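Long-range contacts in multifunctional non-homologous end joining DNA repair protein LigD (Mycobacterium tuberculosis, PDB 2IRX), which probably works with Ku to repair DNA double-strand breaks by non-homologous end joining, this piece being its primase-polymerase domain, here with bound GTP: residues K55-G60 with A110-V115; F33-G38 with Y244-R249. One frame throughout, in Å; residues are numbered along the deposited sequence.

Contact 1: residues K55-G60 with A110-V115; sequences KRWPNG and ALEVHV. With GTP (guanosine-5'-triphosphate), chain C.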
# COMPACT_ATOMS: atom_id res chain seq x y z
N LYS A 55 0.67 -6.29 9.07
CA LYS A 55 -0.63 -6.60 9.66
C LYS A 55 -0.86 -8.13 9.58
O LYS A 55 -1.04 -8.71 8.48
CB LYS A 55 -1.75 -5.80 9.02
CG LYS A 55 -3.01 -5.71 9.89
CD LYS A 55 -3.99 -4.65 9.35
CE LYS A 55 -5.29 -4.65 10.19
NZ LYS A 55 -6.25 -3.53 9.75
N ARG A 56 -0.89 -8.74 10.76
CA ARG A 56 -0.92 -10.19 10.88
C ARG A 56 -2.25 -10.75 11.36
O ARG A 56 -2.91 -10.18 12.23
CB ARG A 56 0.21 -10.68 11.81
CG ARG A 56 1.64 -10.21 11.34
CD ARG A 56 2.69 -10.57 12.41
NE ARG A 56 2.77 -12.02 12.62
CZ ARG A 56 3.36 -12.61 13.67
NH1 ARG A 56 3.94 -11.89 14.64
NH2 ARG A 56 3.37 -13.95 13.73
N TRP A 57 -2.64 -11.86 10.75
CA TRP A 57 -3.81 -12.64 11.15
C TRP A 57 -3.36 -14.10 11.40
O TRP A 57 -3.57 -14.97 10.55
CB TRP A 57 -4.85 -12.63 10.02
CG TRP A 57 -5.72 -11.39 9.89
CD1 TRP A 57 -7.01 -11.24 10.36
CD2 TRP A 57 -5.41 -10.18 9.17
NE1 TRP A 57 -7.51 -10.00 9.99
CE2 TRP A 57 -6.55 -9.33 9.26
CE3 TRP A 57 -4.28 -9.71 8.47
CZ2 TRP A 57 -6.59 -8.04 8.69
CZ3 TRP A 57 -4.32 -8.42 7.89
CH2 TRP A 57 -5.47 -7.61 8.01
N PRO A 58 -2.70 -14.36 12.55
CA PRO A 58 -2.12 -15.70 12.78
C PRO A 58 -3.14 -16.86 12.70
O PRO A 58 -2.76 -18.00 12.38
CB PRO A 58 -1.58 -15.61 14.22
CG PRO A 58 -1.44 -14.11 14.52
CD PRO A 58 -2.51 -13.44 13.69
N ASN A 59 -4.40 -16.58 13.01
CA ASN A 59 -5.46 -17.57 12.91
C ASN A 59 -6.50 -17.25 11.80
O ASN A 59 -7.64 -17.70 11.86
CB ASN A 59 -6.14 -17.74 14.29
CG ASN A 59 -6.24 -19.20 14.71
OD1 ASN A 59 -5.74 -20.08 14.02
ND2 ASN A 59 -6.89 -19.45 15.82
N GLY A 60 -6.08 -16.49 10.79
CA GLY A 60 -6.96 -16.24 9.65
C GLY A 60 -7.89 -15.05 9.85
O GLY A 60 -7.96 -14.48 10.94
N ALA A 110 1.55 -12.47 7.80
CA ALA A 110 1.49 -11.03 7.61
C ALA A 110 0.80 -10.82 6.28
O ALA A 110 1.45 -10.58 5.25
CB ALA A 110 2.90 -10.42 7.57
N LEU A 111 -0.54 -10.98 6.29
CA LEU A 111 -1.31 -10.88 5.06
C LEU A 111 -1.08 -9.54 4.38
O LEU A 111 -1.01 -9.48 3.15
CB LEU A 111 -2.81 -11.05 5.35
CG LEU A 111 -3.22 -12.41 5.93
CD1 LEU A 111 -4.75 -12.51 6.12
CD2 LEU A 111 -2.72 -13.61 5.07
N GLU A 112 -1.00 -8.47 5.19
CA GLU A 112 -0.80 -7.13 4.64
C GLU A 112 0.56 -6.57 5.03
O GLU A 112 1.00 -6.67 6.20
CB GLU A 112 -1.92 -6.16 5.10
CG GLU A 112 -3.34 -6.68 4.82
CD GLU A 112 -4.42 -5.66 5.07
OE1 GLU A 112 -4.13 -4.61 5.69
OE2 GLU A 112 -5.58 -5.90 4.61
N VAL A 113 1.20 -5.95 4.05
CA VAL A 113 2.46 -5.26 4.25
C VAL A 113 2.17 -3.77 3.99
O VAL A 113 1.67 -3.40 2.90
CB VAL A 113 3.57 -5.77 3.28
CG1 VAL A 113 4.85 -4.93 3.43
CG2 VAL A 113 3.83 -7.30 3.48
N HIS A 114 2.41 -2.97 5.01
CA HIS A 114 2.17 -1.51 4.95
C HIS A 114 3.51 -0.74 5.01
O HIS A 114 4.39 -1.09 5.80
CB HIS A 114 1.23 -1.07 6.07
CG HIS A 114 -0.16 -1.62 5.96
ND1 HIS A 114 -1.26 -0.83 5.70
CD2 HIS A 114 -0.63 -2.90 6.07
CE1 HIS A 114 -2.35 -1.58 5.66
NE2 HIS A 114 -1.99 -2.85 5.87
N VAL A 115 3.64 0.30 4.19
CA VAL A 115 4.90 1.09 4.13
C VAL A 115 4.61 2.60 4.00
O VAL A 115 3.52 3.00 3.50
CB VAL A 115 5.83 0.64 2.94
CG1 VAL A 115 6.33 -0.81 3.12
CG2 VAL A 115 5.12 0.79 1.57
PG GTP C . -10.18 0.65 2.03
O1G GTP C . -10.21 0.62 0.55
O2G GTP C . -10.33 2.07 2.56
O3G GTP C . -11.16 -0.30 2.65
O3B GTP C . -8.71 0.05 2.40
PB GTP C . -7.38 0.81 2.86
O1B GTP C . -7.25 2.15 2.22
O2B GTP C . -6.20 -0.02 2.55
O3A GTP C . -7.68 1.07 4.41
PA GTP C . -7.09 0.43 5.76
O1A GTP C . -6.56 -0.97 5.53
O2A GTP C . -8.23 0.51 6.74
O5' GTP C . -5.91 1.42 6.17
C5' GTP C . -6.11 2.82 6.36
C4' GTP C . -4.89 3.41 7.08
O4' GTP C . -4.63 2.79 8.34
C3' GTP C . -3.62 3.25 6.28
O3' GTP C . -2.83 4.36 6.63
C2' GTP C . -2.98 1.98 6.85
O2' GTP C . -1.57 1.81 6.72
C1' GTP C . -3.39 2.06 8.31
N9 GTP C . -3.78 0.81 8.99
C8 GTP C . -4.43 -0.29 8.49
N7 GTP C . -4.65 -1.13 9.53
C5 GTP C . -4.18 -0.56 10.67
C6 GTP C . -4.17 -0.97 12.01
O6 GTP C . -4.63 -2.07 12.33
N1 GTP C . -3.63 -0.12 12.97
C2 GTP C . -3.10 1.11 12.63
N2 GTP C . -2.56 1.90 13.57
N3 GTP C . -3.11 1.51 11.29
C4 GTP C . -3.65 0.68 10.34
O HOH W 1 -6.31 -3.35 6.75
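The Lys55 and Glu112 side chains run alongside each other from neighbouring antiparallel strands. Their backbones form a hydrogen-bonded pair. Lys55 N bonds Glu112 O at 2.9 Å, and the return bond from Glu112 N to Lys55 O is weak. A classic beta bulge sets Leu111 and Glu112 together opposite Lys55 in this strand pairing. The Lys55 chain is fully extended, with CG anti to the backbone N (chi1 -159°). Its NZ reaches guanine N7 at 2.9 Å. One water joins Lys55 NZ, Glu112 OE1 and O1A of the alpha-phosphate. Glu112 OE1 also accepts His114 NE2 at 2.8 Å. OE1 lies in the histidine ring plane, while NE2 comes to the anti side of the carboxylate, tilted 25° out of its plane. This bond and a hydrogen bond between ND1 and the ribose O2' of GTP (2.8 Å) together fix the ring's rotation. The Trp57 ring packs obliquely on Glu112 from the same side as the Lys55 chain, its CZ3 3.7 Å from Glu112 CG. Leu111 crosses Trp57 at about a right angle. Lys55, the water and the His114-Glu112 pair form one wall of the nucleotide pocket of the LigD polymerase domain.

Contact 2: residues F33-G38 with Y244-R249; sequences FDYYAG and YSLRGR. With GTP (guanosine-5'-triphosphate), chain C.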
# COMPACT_ATOMS: atom_id res chain seq x y z
N PHE A 33 2.08 -17.97 0.65
CA PHE A 33 3.49 -18.12 0.30
C PHE A 33 3.68 -18.17 -1.22
O PHE A 33 4.50 -17.44 -1.78
CB PHE A 33 4.13 -19.34 1.01
CG PHE A 33 5.48 -19.73 0.44
CD1 PHE A 33 6.50 -18.78 0.31
CD2 PHE A 33 5.72 -21.05 0.03
CE1 PHE A 33 7.74 -19.13 -0.23
CE2 PHE A 33 6.97 -21.42 -0.49
CZ PHE A 33 7.98 -20.46 -0.63
N ASP A 34 2.90 -19.02 -1.88
CA ASP A 34 2.95 -19.13 -3.34
C ASP A 34 2.69 -17.76 -4.03
O ASP A 34 3.43 -17.35 -4.95
CB ASP A 34 1.96 -20.20 -3.80
CG ASP A 34 2.07 -20.50 -5.28
OD1 ASP A 34 3.19 -20.53 -5.82
OD2 ASP A 34 1.02 -20.74 -5.89
N TYR A 35 1.64 -17.07 -3.59
CA TYR A 35 1.36 -15.73 -4.09
C TYR A 35 2.55 -14.74 -3.94
O TYR A 35 2.95 -14.07 -4.91
CB TYR A 35 0.09 -15.14 -3.42
CG TYR A 35 -0.11 -13.70 -3.87
CD1 TYR A 35 -0.52 -13.41 -5.18
CD2 TYR A 35 0.18 -12.63 -3.00
CE1 TYR A 35 -0.68 -12.08 -5.61
CE2 TYR A 35 0.06 -11.32 -3.41
CZ TYR A 35 -0.36 -11.04 -4.72
OH TYR A 35 -0.45 -9.71 -5.10
N TYR A 36 3.06 -14.62 -2.71
CA TYR A 36 4.15 -13.70 -2.47
C TYR A 36 5.43 -14.08 -3.23
O TYR A 36 6.14 -13.20 -3.71
CB TYR A 36 4.39 -13.50 -0.96
CG TYR A 36 3.43 -12.49 -0.37
CD1 TYR A 36 3.24 -11.22 -0.99
CD2 TYR A 36 2.71 -12.76 0.81
CE1 TYR A 36 2.39 -10.28 -0.48
CE2 TYR A 36 1.82 -11.81 1.34
CZ TYR A 36 1.68 -10.56 0.69
OH TYR A 36 0.84 -9.59 1.19
N ALA A 37 5.67 -15.39 -3.41
CA ALA A 37 6.78 -15.85 -4.29
C ALA A 37 6.55 -15.36 -5.72
O ALA A 37 7.50 -14.84 -6.39
CB ALA A 37 6.88 -17.35 -4.26
N GLY A 38 5.30 -15.51 -6.17
CA GLY A 38 4.86 -15.17 -7.51
C GLY A 38 4.97 -13.69 -7.80
O GLY A 38 5.32 -13.31 -8.91
N TYR A 244 0.46 -4.71 -4.51
CA TYR A 244 0.57 -6.18 -4.58
C TYR A 244 0.33 -6.91 -3.23
O TYR A 244 0.20 -8.12 -3.20
CB TYR A 244 1.90 -6.62 -5.24
CG TYR A 244 2.05 -6.16 -6.66
CD1 TYR A 244 1.33 -6.77 -7.70
CD2 TYR A 244 2.93 -5.13 -6.98
CE1 TYR A 244 1.47 -6.34 -9.04
CE2 TYR A 244 3.10 -4.70 -8.32
CZ TYR A 244 2.36 -5.31 -9.34
OH TYR A 244 2.50 -4.90 -10.66
N SER A 245 0.23 -6.18 -2.13
CA SER A 245 -0.16 -6.79 -0.86
C SER A 245 -1.50 -7.51 -0.96
O SER A 245 -2.44 -7.00 -1.58
CB SER A 245 -0.24 -5.75 0.28
OG SER A 245 -0.45 -6.42 1.52
N LEU A 246 -1.57 -8.69 -0.34
CA LEU A 246 -2.85 -9.30 -0.08
C LEU A 246 -3.64 -8.43 0.90
O LEU A 246 -3.07 -7.56 1.55
CB LEU A 246 -2.69 -10.74 0.48
CG LEU A 246 -2.25 -11.83 -0.51
CD1 LEU A 246 -1.78 -13.07 0.29
CD2 LEU A 246 -3.43 -12.17 -1.41
N ARG A 247 -4.94 -8.68 1.00
CA ARG A 247 -5.78 -8.04 2.02
C ARG A 247 -6.28 -9.06 3.05
O ARG A 247 -6.64 -10.18 2.70
CB ARG A 247 -7.02 -7.37 1.41
CG ARG A 247 -6.74 -6.37 0.30
CD ARG A 247 -5.78 -5.27 0.70
NE ARG A 247 -5.99 -4.67 2.02
CZ ARG A 247 -6.18 -3.37 2.28
NH1 ARG A 247 -6.27 -2.97 3.55
NH2 ARG A 247 -6.27 -2.44 1.30
N GLY A 248 -6.35 -8.63 4.29
CA GLY A 248 -7.00 -9.42 5.36
C GLY A 248 -8.49 -9.13 5.35
O GLY A 248 -8.97 -8.41 6.20
N ARG A 249 -9.20 -9.67 4.37
CA ARG A 249 -10.64 -9.46 4.19
C ARG A 249 -11.20 -10.85 3.89
O ARG A 249 -10.42 -11.80 3.80
CB ARG A 249 -10.93 -8.50 3.01
CG ARG A 249 -10.29 -7.09 3.12
CD ARG A 249 -10.94 -6.29 4.25
NE ARG A 249 -10.50 -4.89 4.31
CZ ARG A 249 -9.43 -4.43 4.95
NH1 ARG A 249 -8.58 -5.26 5.60
NH2 ARG A 249 -9.19 -3.12 4.93
PG GTP C . -10.18 0.65 2.03
O1G GTP C . -10.21 0.62 0.55
O2G GTP C . -10.33 2.07 2.56
O3G GTP C . -11.16 -0.30 2.65
O3B GTP C . -8.71 0.05 2.40
PB GTP C . -7.38 0.81 2.86
O1B GTP C . -7.25 2.15 2.22
O2B GTP C . -6.20 -0.02 2.55
O3A GTP C . -7.68 1.07 4.41
PA GTP C . -7.09 0.43 5.76
O1A GTP C . -6.56 -0.97 5.53
O2A GTP C . -8.23 0.51 6.74
O5' GTP C . -5.91 1.42 6.17
C5' GTP C . -6.11 2.82 6.36
C4' GTP C . -4.89 3.41 7.08
O4' GTP C . -4.63 2.79 8.34
C3' GTP C . -3.62 3.25 6.28
O3' GTP C . -2.83 4.36 6.63
C2' GTP C . -2.98 1.98 6.85
O2' GTP C . -1.57 1.81 6.72
C1' GTP C . -3.39 2.06 8.31
N9 GTP C . -3.78 0.81 8.99
C8 GTP C . -4.43 -0.29 8.49
N7 GTP C . -4.65 -1.13 9.53
C5 GTP C . -4.18 -0.56 10.67
C6 GTP C . -4.17 -0.97 12.01
O6 GTP C . -4.63 -2.07 12.33
N1 GTP C . -3.63 -0.12 12.97
C2 GTP C . -3.10 1.11 12.63
N2 GTP C . -2.56 1.90 13.57
N3 GTP C . -3.11 1.51 11.29
C4 GTP C . -3.65 0.68 10.34
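The loop 244-249 carries part of the triphosphate-binding site of the polymerase domain, and its first half is packed against helix 29-47. Two tyrosines of that helix grip successive backbone groups. Tyr35 OH donates to Tyr244 O at 2.6 Å. The carbonyl oxygen lies at the edge of the Tyr35 ring, in its plane, and the donor is tilted 16° from the carbonyl plane. Tyr35 reaches the loop with CG anti to its N (chi1 175°). Tyr36 also reaches the loop, but with CG beside its N (chi1 -82°), and Tyr35 CD2 sits over one face of its ring. Its OH accepts Leu246 N at 3.0 Å. The same hydroxyl is hydrogen-bonded to Leu111 O, so it links the loop to segment 110-115.

Leu246 packs its branches on both tyrosines. It and Tyr35 run past each other head to tail, with Leu246 CG 3.6 Å from Tyr35 CD2. Its CD2 sits over one face of that ring, toward the rim. Its CD1 lies 4.0 Å from Tyr36 CE2. Ser245 OG donates to Leu246 O in the carbonyl plane, on a lone pair, and in turn accepts Val113 N.

Past Leu246 the chain turns to the nucleotide. Arg247 NH2 meets GTP O2B at 2.7 Å, and Arg247 NH1 meets O1A at 2.8 Å. Its bent chain also forms a salt bridge from NE to Glu112. Arg249 adds a weak bond from NH2 to O1A at 3.4 Å. An inverse gamma turn centred on Gly248 separates the two arginines.

The helix thus holds the loop by buried phenol-to-backbone bonds. The two arginines probably offset the negative charge of the alpha- and beta-phosphates, and the carboxylate of Glu112 probably helps to position Arg247.

The centres of contacts 1 and 2 are about 10 Å apart, on the same side of the chain's centre. Segment 33-38 comes first, on helix 29-47. Strand 53-56 follows it in the chain, then strand 112-115, and the loop 244-249 closes the series. Contact 1 therefore falls within the span that contact 2 brings together. Strands 53-56 and 112-115 are the middle pair of a four-strand antiparallel sheet. Its edge strand 240-241 leads into the loop of contact 2. The two contacts meet directly, for Glu112 OE2 accepts Gly248 N at 2.9 Å. The sheet of contact 1 and the loop that contact 2 sets against helix 29-47 thus place groups around one nucleotide in the polymerase domain.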